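PDB 4XGN: 3-hydroxyacyl-CoA dehydrogenase from Burkholderia thailandensis, which probably catalyses the NAD-dependent interconversion of 3-hydroxyacyl-CoA and 3-ketoacyl-CoA as a member of the short-chain dehydrogenase family. Local coordinates for residues A27-L32 and A229-L234; E70-A75 and F124-V129; L82-G87 and A135-A140; A92-A97 and A113-V118. All coordinates share one frame; numbering follows the deposited sequence. Where two conformers were deposited one is given.

Contact 1 of 4, residues A27-L32 and A229-L234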
loop_
_atom_site.group_PDB
_atom_site.type_symbol
_atom_site.label_atom_id
_atom_site.label_comp_id
_atom_site.label_asym_id
_atom_site.label_seq_id
_atom_site.Cartn_x
_atom_site.Cartn_y
_atom_site.Cartn_z
ATOM N N ALA A 27 26.697 -2.851 10.893
ATOM C CA ALA A 27 27.773 -2.371 11.773
ATOM C C ALA A 27 27.236 -1.268 12.694
ATOM O O ALA A 27 27.453 -1.279 13.913
ATOM C CB ALA A 27 28.966 -1.865 10.995
ATOM N N GLY A 28 26.482 -0.316 12.129
ATOM C CA GLY A 28 25.926 0.767 12.923
ATOM C C GLY A 28 24.957 0.248 13.971
ATOM O O GLY A 28 24.946 0.722 15.123
ATOM N N THR A 29 24.183 -0.766 13.585
ATOM C CA THR A 29 23.275 -1.431 14.505
ATOM C C THR A 29 24.021 -2.098 15.664
ATOM O O THR A 29 23.652 -1.956 16.833
ATOM C CB THR A 29 22.377 -2.446 13.772
ATOM O OG1 THR A 29 21.604 -1.740 12.778
ATOM C CG2 THR A 29 21.374 -3.089 14.728
ATOM N N ALA A 30 25.062 -2.827 15.307
ATOM C CA ALA A 30 25.926 -3.501 16.262
ATOM C C ALA A 30 26.482 -2.528 17.276
ATOM O O ALA A 30 26.481 -2.816 18.472
ATOM C CB ALA A 30 27.054 -4.239 15.534
ATOM N N ARG A 31 26.948 -1.374 16.813
ATOM C CA ARG A 31 27.526 -0.375 17.671
ATOM C C ARG A 31 26.500 0.134 18.657
ATOM O O ARG A 31 26.775 0.212 19.872
ATOM C CB ARG A 31 28.119 0.783 16.886
ATOM C CG ARG A 31 29.330 0.425 16.064
ATOM C CD ARG A 31 29.824 1.660 15.319
ATOM N NE ARG A 31 30.881 1.305 14.404
ATOM C CZ ARG A 31 32.132 1.079 14.723
ATOM N NH1 ARG A 31 32.562 1.167 15.985
ATOM N NH2 ARG A 31 32.969 0.753 13.754
ATOM N N LEU A 32 25.316 0.479 18.153
ATOM C CA LEU A 32 24.312 1.093 18.992
ATOM C C LEU A 32 23.819 0.111 20.037
ATOM O O LEU A 32 23.646 0.510 21.196
ATOM C CB LEU A 32 23.143 1.660 18.155
ATOM C CG LEU A 32 22.030 2.360 18.942
ATOM C CD1 LEU A 32 21.343 3.387 18.066
ATOM C CD2 LEU A 32 20.901 1.438 19.369
ATOM N N ALA A 229 23.575 5.150 12.098
ATOM C CA ALA A 229 23.021 5.335 13.424
ATOM C C ALA A 229 21.521 5.552 13.427
ATOM O O ALA A 229 20.826 5.222 14.410
ATOM C CB ALA A 229 23.717 6.486 14.150
ATOM N N GLU A 230 21.018 6.175 12.374
ATOM C CA GLU A 230 19.591 6.495 12.297
ATOM C C GLU A 230 18.771 5.256 11.982
ATOM O O GLU A 230 17.630 5.125 12.443
ATOM C CB GLU A 230 19.375 7.605 11.285
ATOM C CG GLU A 230 20.013 8.893 11.794
ATOM C CD GLU A 230 20.207 9.987 10.768
ATOM O OE1 GLU A 230 20.390 9.748 9.550
ATOM O OE2 GLU A 230 20.215 11.165 11.228
ATOM N N TYR A 231 19.324 4.365 11.158
ATOM C CA TYR A 231 18.762 3.064 10.987
ATOM C C TYR A 231 18.730 2.304 12.305
ATOM O O TYR A 231 17.728 1.726 12.730
ATOM C CB TYR A 231 19.541 2.282 9.901
ATOM C CG TYR A 231 19.098 0.835 9.782
ATOM C CD1 TYR A 231 19.673 -0.133 10.547
ATOM C CD2 TYR A 231 18.094 0.437 8.879
ATOM C CE1 TYR A 231 19.251 -1.445 10.463
ATOM C CE2 TYR A 231 17.682 -0.881 8.778
ATOM C CZ TYR A 231 18.269 -1.824 9.591
ATOM O OH TYR A 231 17.897 -3.155 9.538
ATOM N N ALA A 232 19.880 2.334 12.982
ATOM C CA ALA A 232 20.005 1.647 14.214
ATOM C C ALA A 232 19.075 2.153 15.303
ATOM O O ALA A 232 18.560 1.351 16.049
ATOM C CB ALA A 232 21.432 1.734 14.694
ATOM N N MET A 233 18.810 3.451 15.322
ATOM C CA MET A 233 17.861 4.016 16.258
ATOM C C MET A 233 16.478 3.411 16.069
ATOM O O MET A 233 15.785 3.127 17.062
ATOM C CB MET A 233 17.706 5.529 16.039
ATOM C CG MET A 233 18.816 6.439 16.536
ATOM S SD MET A 233 18.408 8.112 15.909
ATOM C CE MET A 233 16.801 8.241 16.636
ATOM N N LEU A 234 16.064 3.232 14.795
ATOM C CA LEU A 234 14.773 2.634 14.545
ATOM C C LEU A 234 14.745 1.165 14.931
ATOM O O LEU A 234 13.747 0.665 15.448
ATOM C CB LEU A 234 14.354 2.816 13.079
ATOM C CG LEU A 234 12.948 2.330 12.690
ATOM C CD1 LEU A 234 11.863 2.900 13.557
ATOM C CD2 LEU A 234 12.747 2.606 11.214
#
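Ala232 carries the meeting of two helices of the Rossmann fold: helix 24-35, which follows the first strand and its glycine-rich cofactor turn, and the late helix 228-240. Its methyl enters the hollow between Gly28, Thr29 and Leu32, with CB 3.7 Å from both Gly28 O and Thr29 CA. The short axes approach to 7.9 Å at a signed crossing angle of -59°, a close crossing, consistent with the small residues Gly28 and Ala232 at it.

Leu32 closes one flank. Its CG stands anti to the backbone N (chi1 -179°), which sends CD1 across to the partner helix, 3.8 Å from Ala232 CB. Leu32 CD1 also reaches the backbone, 3.7 Å from Met233 N, and touches Met233 CG. No hydrogen bond joins the two segments, so the grip is one of shape and apolar surface.

Thr29 and Tyr231 cross obliquely on the other flank. Thr29 OG1 is turned back beside its own backbone N and hydrogen-bonds with Leu25 O, one turn earlier. Farther out, Tyr231 is placed by its hydroxyl, which hydrogen-bonds with Thr151 OG1, and by Ile194 and Pro196 of strand 189-196; its side chain comes within about 6 Å of bound NAD. Turned away from helix 24-35, Glu230 has its backbone O hydrogen-bonded by Asn241 of the second subunit. Where ring and hydroxyl meet, Thr29 OG1 lies in the plane of the Tyr231 ring at its edge, 3.3 Å from CE1.

Contact 2 of 4, residues E70-A75 and F124-V129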
loop_
_atom_site.group_PDB
_atom_site.type_symbol
_atom_site.label_atom_id
_atom_site.label_comp_id
_atom_site.label_asym_id
_atom_site.label_seq_id
_atom_site.Cartn_x
_atom_site.Cartn_y
_atom_site.Cartn_z
ATOM N N GLU A 70 23.895 -24.391 6.926
ATOM C CA GLU A 70 24.918 -24.642 7.987
ATOM C C GLU A 70 25.450 -23.355 8.602
ATOM O O GLU A 70 25.748 -23.342 9.800
ATOM C CB GLU A 70 26.063 -25.553 7.515
ATOM C CG GLU A 70 25.609 -27.013 7.327
ATOM C CD GLU A 70 24.867 -27.256 6.014
ATOM O OE1 GLU A 70 24.717 -26.278 5.217
ATOM O OE2 GLU A 70 24.475 -28.459 5.743
ATOM N N ASP A 71 25.540 -22.289 7.795
ATOM C CA ASP A 71 26.023 -21.013 8.280
ATOM C C ASP A 71 25.020 -20.349 9.201
ATOM O O ASP A 71 25.396 -19.769 10.229
ATOM C CB ASP A 71 26.396 -20.102 7.137
ATOM C CG ASP A 71 27.650 -20.580 6.379
ATOM O OD1 ASP A 71 28.137 -21.714 6.648
ATOM O OD2 ASP A 71 28.177 -19.852 5.516
ATOM N N ALA A 72 23.751 -20.392 8.806
ATOM C CA ALA A 72 22.693 -19.893 9.693
ATOM C C ALA A 72 22.752 -20.608 11.022
ATOM O O ALA A 72 22.651 -19.975 12.094
ATOM C CB ALA A 72 21.281 -20.029 9.046
ATOM N N GLN A 73 22.883 -21.927 10.969
ATOM C CA GLN A 73 22.918 -22.738 12.198
ATOM C C GLN A 73 24.086 -22.368 13.082
ATOM O O GLN A 73 23.927 -22.223 14.293
ATOM C CB GLN A 73 22.915 -24.237 11.877
ATOM C CG GLN A 73 21.599 -24.714 11.269
ATOM C CD GLN A 73 21.653 -26.123 10.700
ATOM O OE1 GLN A 73 22.712 -26.633 10.274
ATOM N NE2 GLN A 73 20.501 -26.754 10.645
ATOM N N ALA A 74 25.259 -22.186 12.487
ATOM C CA ALA A 74 26.443 -21.787 13.257
ATOM C C ALA A 74 26.278 -20.428 13.898
ATOM O O ALA A 74 26.623 -20.272 15.084
ATOM C CB ALA A 74 27.696 -21.819 12.362
ATOM N N ALA A 75 25.654 -19.487 13.171
ATOM C CA ALA A 75 25.539 -18.127 13.654
ATOM C C ALA A 75 24.559 -18.119 14.808
ATOM O O ALA A 75 24.834 -17.512 15.844
ATOM C CB ALA A 75 25.105 -17.155 12.553
ATOM N N PHE A 124 15.131 -15.160 4.903
ATOM C CA PHE A 124 14.261 -16.191 5.437
ATOM C C PHE A 124 15.030 -17.311 6.162
ATOM O O PHE A 124 14.585 -17.773 7.211
ATOM C CB PHE A 124 13.354 -16.831 4.378
ATOM C CG PHE A 124 12.374 -17.801 4.979
ATOM C CD1 PHE A 124 11.281 -17.318 5.685
ATOM C CD2 PHE A 124 12.592 -19.179 4.939
ATOM C CE1 PHE A 124 10.397 -18.176 6.289
ATOM C CE2 PHE A 124 11.702 -20.051 5.517
ATOM C CZ PHE A 124 10.572 -19.549 6.192
ATOM N N ASN A 125 16.171 -17.698 5.620
ATOM C CA ASN A 125 16.976 -18.761 6.205
ATOM C C ASN A 125 17.391 -18.380 7.626
ATOM O O ASN A 125 17.301 -19.191 8.569
ATOM C CB ASN A 125 18.205 -19.028 5.329
ATOM C CG ASN A 125 19.027 -20.203 5.780
ATOM O OD1 ASN A 125 18.509 -21.206 6.267
ATOM N ND2 ASN A 125 20.330 -20.085 5.632
ATOM N N MET A 126 17.802 -17.126 7.787
ATOM C CA MET A 126 18.227 -16.669 9.091
ATOM C C MET A 126 17.011 -16.595 10.000
ATOM O O MET A 126 17.092 -16.998 11.143
ATOM C CB MET A 126 18.890 -15.318 8.989
ATOM C CG MET A 126 20.194 -15.347 8.228
ATOM S SD MET A 126 21.508 -16.448 8.803
ATOM C CE MET A 126 21.730 -15.990 10.492
ATOM N N ILE A 127 15.881 -16.103 9.503
ATOM C CA ILE A 127 14.673 -16.011 10.342
ATOM C C ILE A 127 14.236 -17.371 10.878
ATOM O O ILE A 127 13.965 -17.501 12.062
ATOM C CB ILE A 127 13.508 -15.334 9.570
ATOM C CG1 ILE A 127 13.806 -13.828 9.327
ATOM C CG2 ILE A 127 12.151 -15.566 10.239
ATOM C CD1 ILE A 127 12.819 -13.139 8.414
ATOM N N ARG A 128 14.196 -18.383 10.033
ATOM C CA ARG A 128 13.612 -19.635 10.449
ATOM C C ARG A 128 14.481 -20.290 11.531
ATOM O O ARG A 128 13.948 -20.871 12.471
ATOM C CB ARG A 128 13.405 -20.538 9.222
ATOM C CG ARG A 128 14.678 -21.134 8.646
ATOM C CD ARG A 128 14.552 -21.731 7.247
ATOM N NE ARG A 128 15.884 -22.254 6.975
ATOM C CZ ARG A 128 16.320 -23.466 7.340
ATOM N NH1 ARG A 128 15.494 -24.415 7.761
ATOM N NH2 ARG A 128 17.615 -23.740 7.242
ATOM N N VAL A 129 15.802 -20.158 11.400
ATOM C CA VAL A 129 16.713 -20.770 12.330
ATOM C C VAL A 129 16.747 -19.991 13.655
ATOM O O VAL A 129 16.678 -20.585 14.776
ATOM C CB VAL A 129 18.121 -20.955 11.707
ATOM C CG1 VAL A 129 19.069 -21.593 12.719
ATOM C CG2 VAL A 129 18.061 -21.846 10.459
#
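Asn125 OD1 is gripped by two nitrogens of Arg128, one turn later on helix 109-135, the long helix of this Rossmann fold that packs beside helix 69-82. The guanidinium comes side-on. Arg128 NE lies 2.9 Å from Asn125 OD1, in the carbonyl plane and on a lone pair, while NH2 approaches the same oxygen nearly along the C=O axis. Both bonds run in the guanidinium plane, so the oxygen holds the guanidinium side-on.

The turn of the amide is set at its other end, where Asn125 ND2 hydrogen-bonds with Val66 O. Arg128 NH2 also forms a salt bridge with Glu69, and NH1 reaches His107 O of the third subunit, so one arginine ties the helix pair to the subunit interface.

Held in this way, the amide turns Asn125 ND2 against Ala72 CB at 3.5 Å. That methyl is the centre of the helix crossing (-45°, segment axes 9.2 Å apart at closest approach), ringed by Asn125, Met126 and Val129. Met126 is bent at both chi2 and chi3 (-57° and -55°), which curls its tip across the gap and sets SD 3.6 Å from Ala72 CB, with CE going on to Ala75. Val129 divides its branches: CG2 meets Ala72 CB and also lies over the rim of one face of the Arg128 guanidinium, whereas CG1 rests 4.0 Å from Gln73 CA.

Contact 3 of 4, residues L82-G87 and A135-A140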
loop_
_atom_site.group_PDB
_atom_site.type_symbol
_atom_site.label_atom_id
_atom_site.label_comp_id
_atom_site.label_asym_id
_atom_site.label_seq_id
_atom_site.Cartn_x
_atom_site.Cartn_y
_atom_site.Cartn_z
ATOM N N LEU A 82 26.505 -17.519 23.565
ATOM C CA LEU A 82 26.865 -16.219 24.159
ATOM C C LEU A 82 25.914 -15.742 25.263
ATOM O O LEU A 82 26.371 -15.128 26.238
ATOM C CB LEU A 82 27.062 -15.152 23.070
ATOM C CG LEU A 82 27.605 -13.788 23.439
ATOM C CD1 LEU A 82 29.000 -13.882 24.016
ATOM C CD2 LEU A 82 27.642 -12.879 22.247
ATOM N N GLY A 83 24.641 -16.079 25.155
ATOM C CA GLY A 83 23.630 -15.625 26.085
ATOM C C GLY A 83 22.241 -15.847 25.527
ATOM O O GLY A 83 22.055 -16.710 24.662
ATOM N N THR A 84 21.274 -15.087 26.000
ATOM C CA THR A 84 19.891 -15.289 25.576
ATOM C C THR A 84 19.654 -14.465 24.312
ATOM O O THR A 84 19.756 -13.242 24.321
ATOM C CB THR A 84 18.890 -14.901 26.679
ATOM O OG1 THR A 84 19.187 -15.705 27.817
ATOM C CG2 THR A 84 17.441 -15.168 26.227
ATOM N N LEU A 85 19.366 -15.165 23.222
ATOM C CA LEU A 85 19.210 -14.518 21.913
ATOM C C LEU A 85 17.843 -13.846 21.927
ATOM O O LEU A 85 16.847 -14.554 21.976
ATOM C CB LEU A 85 19.285 -15.549 20.819
ATOM C CG LEU A 85 18.928 -15.093 19.383
ATOM C CD1 LEU A 85 19.826 -13.942 18.913
ATOM C CD2 LEU A 85 18.930 -16.269 18.409
ATOM N N ARG A 86 17.797 -12.509 21.945
ATOM C CA ARG A 86 16.515 -11.773 21.942
ATOM C C ARG A 86 16.222 -11.059 20.647
ATOM O O ARG A 86 15.067 -10.635 20.458
ATOM C CB ARG A 86 16.443 -10.729 23.068
ATOM C CG ARG A 86 16.339 -11.314 24.441
ATOM C CD ARG A 86 15.055 -12.121 24.638
ATOM N NE ARG A 86 14.908 -12.411 26.080
ATOM C CZ ARG A 86 14.119 -13.345 26.598
ATOM N NH1 ARG A 86 13.360 -14.143 25.849
ATOM N NH2 ARG A 86 14.124 -13.486 27.917
ATOM N N GLY A 87 17.218 -10.903 19.760
ATOM C CA GLY A 87 16.965 -10.215 18.499
ATOM C C GLY A 87 17.813 -10.678 17.369
ATOM O O GLY A 87 18.987 -11.047 17.569
ATOM N N ALA A 135 12.088 -19.416 20.051
ATOM C CA ALA A 135 10.863 -20.083 20.511
ATOM C C ALA A 135 11.112 -20.920 21.793
ATOM O O ALA A 135 10.184 -21.179 22.556
ATOM C CB ALA A 135 10.325 -20.977 19.414
ATOM N N ALA A 136 12.362 -21.310 22.008
ATOM C CA ALA A 136 12.755 -22.049 23.182
ATOM C C ALA A 136 13.088 -21.176 24.381
ATOM O O ALA A 136 13.297 -21.709 25.495
ATOM C CB ALA A 136 13.926 -22.968 22.831
ATOM N N ASN A 137 13.147 -19.851 24.215
ATOM C CA ASN A 137 13.454 -18.976 25.319
ATOM C C ASN A 137 12.242 -18.904 26.231
ATOM O O ASN A 137 11.102 -19.133 25.810
ATOM C CB ASN A 137 13.724 -17.528 24.877
ATOM C CG ASN A 137 15.023 -17.350 24.103
ATOM O OD1 ASN A 137 15.974 -18.112 24.262
ATOM N ND2 ASN A 137 15.065 -16.314 23.259
ATOM N N GLU A 138 12.504 -18.567 27.478
ATOM C CA GLU A 138 11.465 -18.070 28.356
ATOM C C GLU A 138 11.078 -16.646 27.940
ATOM O O GLU A 138 11.946 -15.881 27.548
ATOM C CB GLU A 138 11.951 -18.103 29.796
ATOM C CG GLU A 138 12.208 -19.525 30.281
ATOM C CD GLU A 138 10.950 -20.394 30.265
ATOM O OE1 GLU A 138 9.864 -19.928 30.720
ATOM O OE2 GLU A 138 11.063 -21.555 29.809
ATOM N N PRO A 139 9.777 -16.298 27.996
ATOM C CA PRO A 139 9.435 -14.913 27.686
ATOM C C PRO A 139 10.115 -13.873 28.586
ATOM O O PRO A 139 10.292 -14.103 29.791
ATOM C CB PRO A 139 7.905 -14.881 27.877
ATOM C CG PRO A 139 7.458 -16.277 27.652
ATOM C CD PRO A 139 8.566 -17.119 28.213
ATOM N N ALA A 140 10.511 -12.750 27.999
ATOM C CA ALA A 140 10.867 -11.553 28.745
ATOM C C ALA A 140 9.648 -11.025 29.556
ATOM O O ALA A 140 8.528 -11.467 29.344
ATOM C CB ALA A 140 11.349 -10.476 27.783
HETATM O O HOH W 1 18.582 -18.041 23.493
HETATM O O HOH W 2 13.049 -14.187 30.825
#
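Asn137, in the loop that follows helix 109-135, makes the first link to Leu85 in strand 85-90, one of the central parallel strands of the Rossmann sheet. Its amide reads both backbone polar groups of Leu85. Asn137 ND2 donates directly to Leu85 O at 2.8 Å, through a bent bond (N-H...O 137°) that stays in the carbonyl plane. Asn137 OD1 accepts a hydrogen bond from a water that in turn accepts from Leu85 N, with 2.7 Å between OD1 and the water oxygen. The Thr84 side chain runs past that of Asn137 in the opposite direction, CG2 beside the amide.

At Glu138 the backbone does the work while the side chain leads off. Arg86 comes end-on: NH1 gives Glu138 O a fairly straight bond (2.8 Å, 162°), and NH2 adds a longer one at 3.3 Å from above the carbonyl plane. Pro139 O holds a second water, whose bond from Arg86 NH2 is weak. Ala140 then lies over one face of the Arg86 guanidinium, its CB 4.1 Å above the plane, while Thr84 CG2 covers the centre of the opposite face.

Arg145 O accepts from both Arg86 NH1 and Asn137 ND2. The positive group is thus sandwiched between methyls, met at its edge by the Glu138 carbonyl and hydrogen-bonded by Arg145 O as well; the negative ends of these carbonyls probably offset part of its charge, while the bonds pin an irregular loop to the sheet.

Contact 4 of 4, residues A92-A97 and A113-V118. With NAD (nicotinamide-adenine-dinucleotide), chain I.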
loop_
_atom_site.group_PDB
_atom_site.type_symbol
_atom_site.label_atom_id
_atom_site.label_comp_id
_atom_site.label_asym_id
_atom_site.label_seq_id
_atom_site.Cartn_x
_atom_site.Cartn_y
_atom_site.Cartn_z
ATOM N N ALA A 92 22.365 -8.356 5.843
ATOM C CA ALA A 92 23.081 -8.900 4.710
ATOM C C ALA A 92 22.279 -8.697 3.412
ATOM O O ALA A 92 21.130 -9.059 3.345
ATOM C CB ALA A 92 23.321 -10.374 4.891
ATOM N N GLY A 93 22.908 -8.083 2.428
ATOM C CA GLY A 93 22.244 -7.828 1.167
ATOM C C GLY A 93 23.213 -7.292 0.153
ATOM O O GLY A 93 24.295 -6.819 0.525
ATOM N N ILE A 94 22.824 -7.411 -1.132
ATOM C CA ILE A 94 23.545 -6.882 -2.261
ATOM C C ILE A 94 22.520 -6.147 -3.142
ATOM O O ILE A 94 21.327 -6.460 -3.093
ATOM C CB ILE A 94 24.259 -7.970 -3.100
ATOM C CG1 ILE A 94 23.306 -9.105 -3.458
ATOM C CG2 ILE A 94 25.430 -8.545 -2.322
ATOM C CD1 ILE A 94 23.868 -10.124 -4.414
ATOM N N ALA A 95 23.008 -5.161 -3.912
ATOM C CA ALA A 95 22.131 -4.324 -4.760
ATOM C C ALA A 95 22.729 -4.123 -6.158
ATOM O O ALA A 95 23.058 -3.016 -6.550
ATOM C CB ALA A 95 21.855 -2.997 -4.099
ATOM N N PRO A 96 22.840 -5.191 -6.929
ATOM C CA PRO A 96 23.306 -5.002 -8.311
ATOM C C PRO A 96 22.238 -4.321 -9.187
ATOM O O PRO A 96 21.129 -4.095 -8.726
ATOM C CB PRO A 96 23.673 -6.425 -8.772
ATOM C CG PRO A 96 22.941 -7.343 -7.863
ATOM C CD PRO A 96 22.554 -6.607 -6.609
ATOM N N ALA A 97 22.642 -3.828 -10.348
ATOM C CA ALA A 97 21.716 -3.176 -11.244
ATOM C C ALA A 97 21.860 -3.810 -12.632
ATOM O O ALA A 97 22.970 -4.056 -13.110
ATOM C CB ALA A 97 22.019 -1.699 -11.323
ATOM N N ALA A 113 18.731 -14.289 -9.931
ATOM C CA ALA A 113 18.692 -15.369 -8.966
ATOM C C ALA A 113 19.612 -15.124 -7.765
ATOM O O ALA A 113 19.165 -15.329 -6.618
ATOM C CB ALA A 113 19.020 -16.694 -9.613
ATOM N N LYS A 114 20.821 -14.602 -7.986
ATOM C CA LYS A 114 21.758 -14.345 -6.880
ATOM C C LYS A 114 21.218 -13.280 -5.938
ATOM O O LYS A 114 21.304 -13.411 -4.706
ATOM C CB LYS A 114 23.130 -13.912 -7.387
ATOM C CG LYS A 114 24.071 -13.505 -6.263
ATOM C CD LYS A 114 25.533 -13.587 -6.651
ATOM C CE LYS A 114 26.363 -13.356 -5.394
ATOM N NZ LYS A 114 26.444 -14.602 -4.570
ATOM N N THR A 115 20.638 -12.225 -6.516
ATOM C CA THR A 115 20.077 -11.140 -5.673
ATOM C C THR A 115 18.970 -11.665 -4.785
ATOM O O THR A 115 18.882 -11.364 -3.583
ATOM C CB THR A 115 19.544 -10.020 -6.584
ATOM O OG1 THR A 115 20.626 -9.552 -7.389
ATOM C CG2 THR A 115 18.965 -8.855 -5.759
ATOM N N ILE A 116 18.074 -12.426 -5.400
ATOM C CA ILE A 116 16.975 -13.057 -4.679
ATOM C C ILE A 116 17.506 -14.020 -3.605
ATOM O O ILE A 116 16.969 -14.069 -2.486
ATOM C CB ILE A 116 15.985 -13.743 -5.651
ATOM C CG1 ILE A 116 14.900 -12.761 -6.054
ATOM C CG2 ILE A 116 15.303 -14.958 -5.034
ATOM C CD1 ILE A 116 15.346 -11.506 -6.790
ATOM N N THR A 117 18.537 -14.773 -3.950
ATOM C CA THR A 117 19.103 -15.751 -3.011
ATOM C C THR A 117 19.726 -15.120 -1.772
ATOM O O THR A 117 19.443 -15.549 -0.637
ATOM C CB THR A 117 20.042 -16.742 -3.719
ATOM O OG1 THR A 117 19.264 -17.454 -4.680
ATOM C CG2 THR A 117 20.663 -17.685 -2.718
ATOM N N VAL A 118 20.509 -14.069 -1.958
ATOM C CA VAL A 118 21.079 -13.409 -0.816
ATOM C C VAL A 118 20.054 -12.651 -0.016
ATOM O O VAL A 118 19.985 -12.790 1.200
ATOM C CB VAL A 118 22.223 -12.479 -1.214
ATOM C CG1 VAL A 118 22.753 -11.703 -0.035
ATOM C CG2 VAL A 118 23.337 -13.298 -1.849
HETATM P PA NAD I . 26.995 -2.886 3.034
HETATM O O1A NAD I . 27.465 -3.376 1.712
HETATM O O2A NAD I . 27.811 -1.832 3.715
HETATM O O5B NAD I . 26.786 -4.103 4.057
HETATM C C5B NAD I . 26.219 -5.325 3.637
HETATM C C4B NAD I . 26.913 -6.478 4.383
HETATM O O4B NAD I . 26.303 -7.558 3.889
HETATM C C3B NAD I . 28.407 -6.600 3.987
HETATM O O3B NAD I . 29.291 -6.516 5.056
HETATM C C2B NAD I . 28.360 -7.946 3.242
HETATM O O2B NAD I . 29.688 -8.586 3.239
HETATM C C1B NAD I . 27.360 -8.639 3.782
HETATM N N9A NAD I . 26.846 -9.653 2.914
HETATM C C8A NAD I . 26.592 -9.606 1.568
HETATM N N7A NAD I . 26.172 -10.839 1.133
HETATM C C5A NAD I . 26.154 -11.590 2.226
HETATM C C6A NAD I . 25.798 -12.902 2.399
HETATM N N6A NAD I . 25.402 -13.859 1.417
HETATM N N1A NAD I . 25.861 -13.436 3.629
HETATM C C2A NAD I . 26.272 -12.699 4.707
HETATM N N3A NAD I . 26.608 -11.386 4.547
HETATM C C4A NAD I . 26.558 -10.879 3.296
HETATM O O3 NAD I . 25.557 -2.290 2.636
HETATM P PN NAD I . 24.454 -1.705 3.683
HETATM O O1N NAD I . 24.077 -0.363 3.149
HETATM O O2N NAD I . 24.873 -1.709 5.145
HETATM O O5D NAD I . 23.209 -2.719 3.467
HETATM C C5D NAD I . 22.482 -3.279 4.558
HETATM C C4D NAD I . 21.096 -3.648 4.190
HETATM O O4D NAD I . 20.453 -2.468 3.945
HETATM C C3D NAD I . 21.026 -4.467 2.876
HETATM O O3D NAD I . 20.040 -5.403 2.922
HETATM C C2D NAD I . 20.704 -3.324 1.872
HETATM O O2D NAD I . 20.130 -3.876 0.600
HETATM C C1D NAD I . 19.840 -2.572 2.521
HETATM N N1N NAD I . 19.639 -1.192 2.096
HETATM C C2N NAD I . 20.663 -0.282 1.969
HETATM C C3N NAD I . 20.439 1.027 1.561
HETATM C C7N NAD I . 21.534 2.031 1.364
HETATM O O7N NAD I . 21.287 3.063 0.785
HETATM N N7N NAD I . 22.834 1.795 1.885
HETATM C C4N NAD I . 19.109 1.420 1.298
HETATM C C5N NAD I . 18.082 0.525 1.459
HETATM C C6N NAD I . 18.340 -0.768 1.862
HETATM O O HOH W 3 19.663 -11.400 3.720
#
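Ile94 points its CB toward helix 109-135 from the loop that leaves strand 85-90, just past the N-x-A-G signature of short-chain dehydrogenases, which Ala92 and Gly93 complete. From CB the chain divides. Ile94 CG2 goes to the cofactor, 4.2 Å from NAD C8A on the adenine. CG1 takes the crowded position between the backbone N and the carbonyl carbon (chi1 50°) and passes Val118 CB. The tip, Ile94 CD1, settles on the helix surface: it lies 3.9 Å from Lys114 CG and 4.1 Å from Val118 CG2, with Thr115 CA close by. Ile94 crosses Lys114 and Val118 at about a right angle, and CD1 touches both.

Both branches of Val118 lie against the adenine amino group, CG1 3.7 Å from NAD N6A, and CG2 also receives Ile94. Ala92 CB touches the same ring system, 3.5 Å from NAD N3A, and Gly93 brings its CA close to the ribose oxygen O3D. Between the two backbones a water donates to both, 2.8 Å from Ala92 O and 2.9 Å from Val118 O, and bridges loop and helix where no direct hydrogen bond does.

Farther along, Pro96 and Thr115 meet tip to tip, Pro96 CG 3.2 Å from Thr115 OG1, a hydroxyl hydrogen-bonded with Leu111 O. Helix 164-184 borders this wall: its Ser169 touches Thr115, while its Tyr166 and Lys170, the family's YxxxK pair, bind NAD. Turned away from the loop, Ile116 of helix 109-135 touches Ser169 and packs against Ile116 of the third subunit.

In the fold
All four contacts belong to one Rossmann fold built on a seven-stranded parallel sheet. Contact 1 joins its first helix to helix 228-240 and encloses the others along the chain; contact 4 is nested within contacts 2 and 3, whose segments alternate. Helix 109-135 unites contacts 4 and 2, its 113-118 and 124-129 portions, with centres about 17 Å apart, and contact 3 holds the loop after it. Both contacts 2 and 4 touch the third subunit, whereas contact 1 reaches the second. Contacts 3 and 4 are farthest apart, about 30 Å between centres, on opposite sides of the chain's centre: one ties down a peripheral loop, the other lines the NAD pocket.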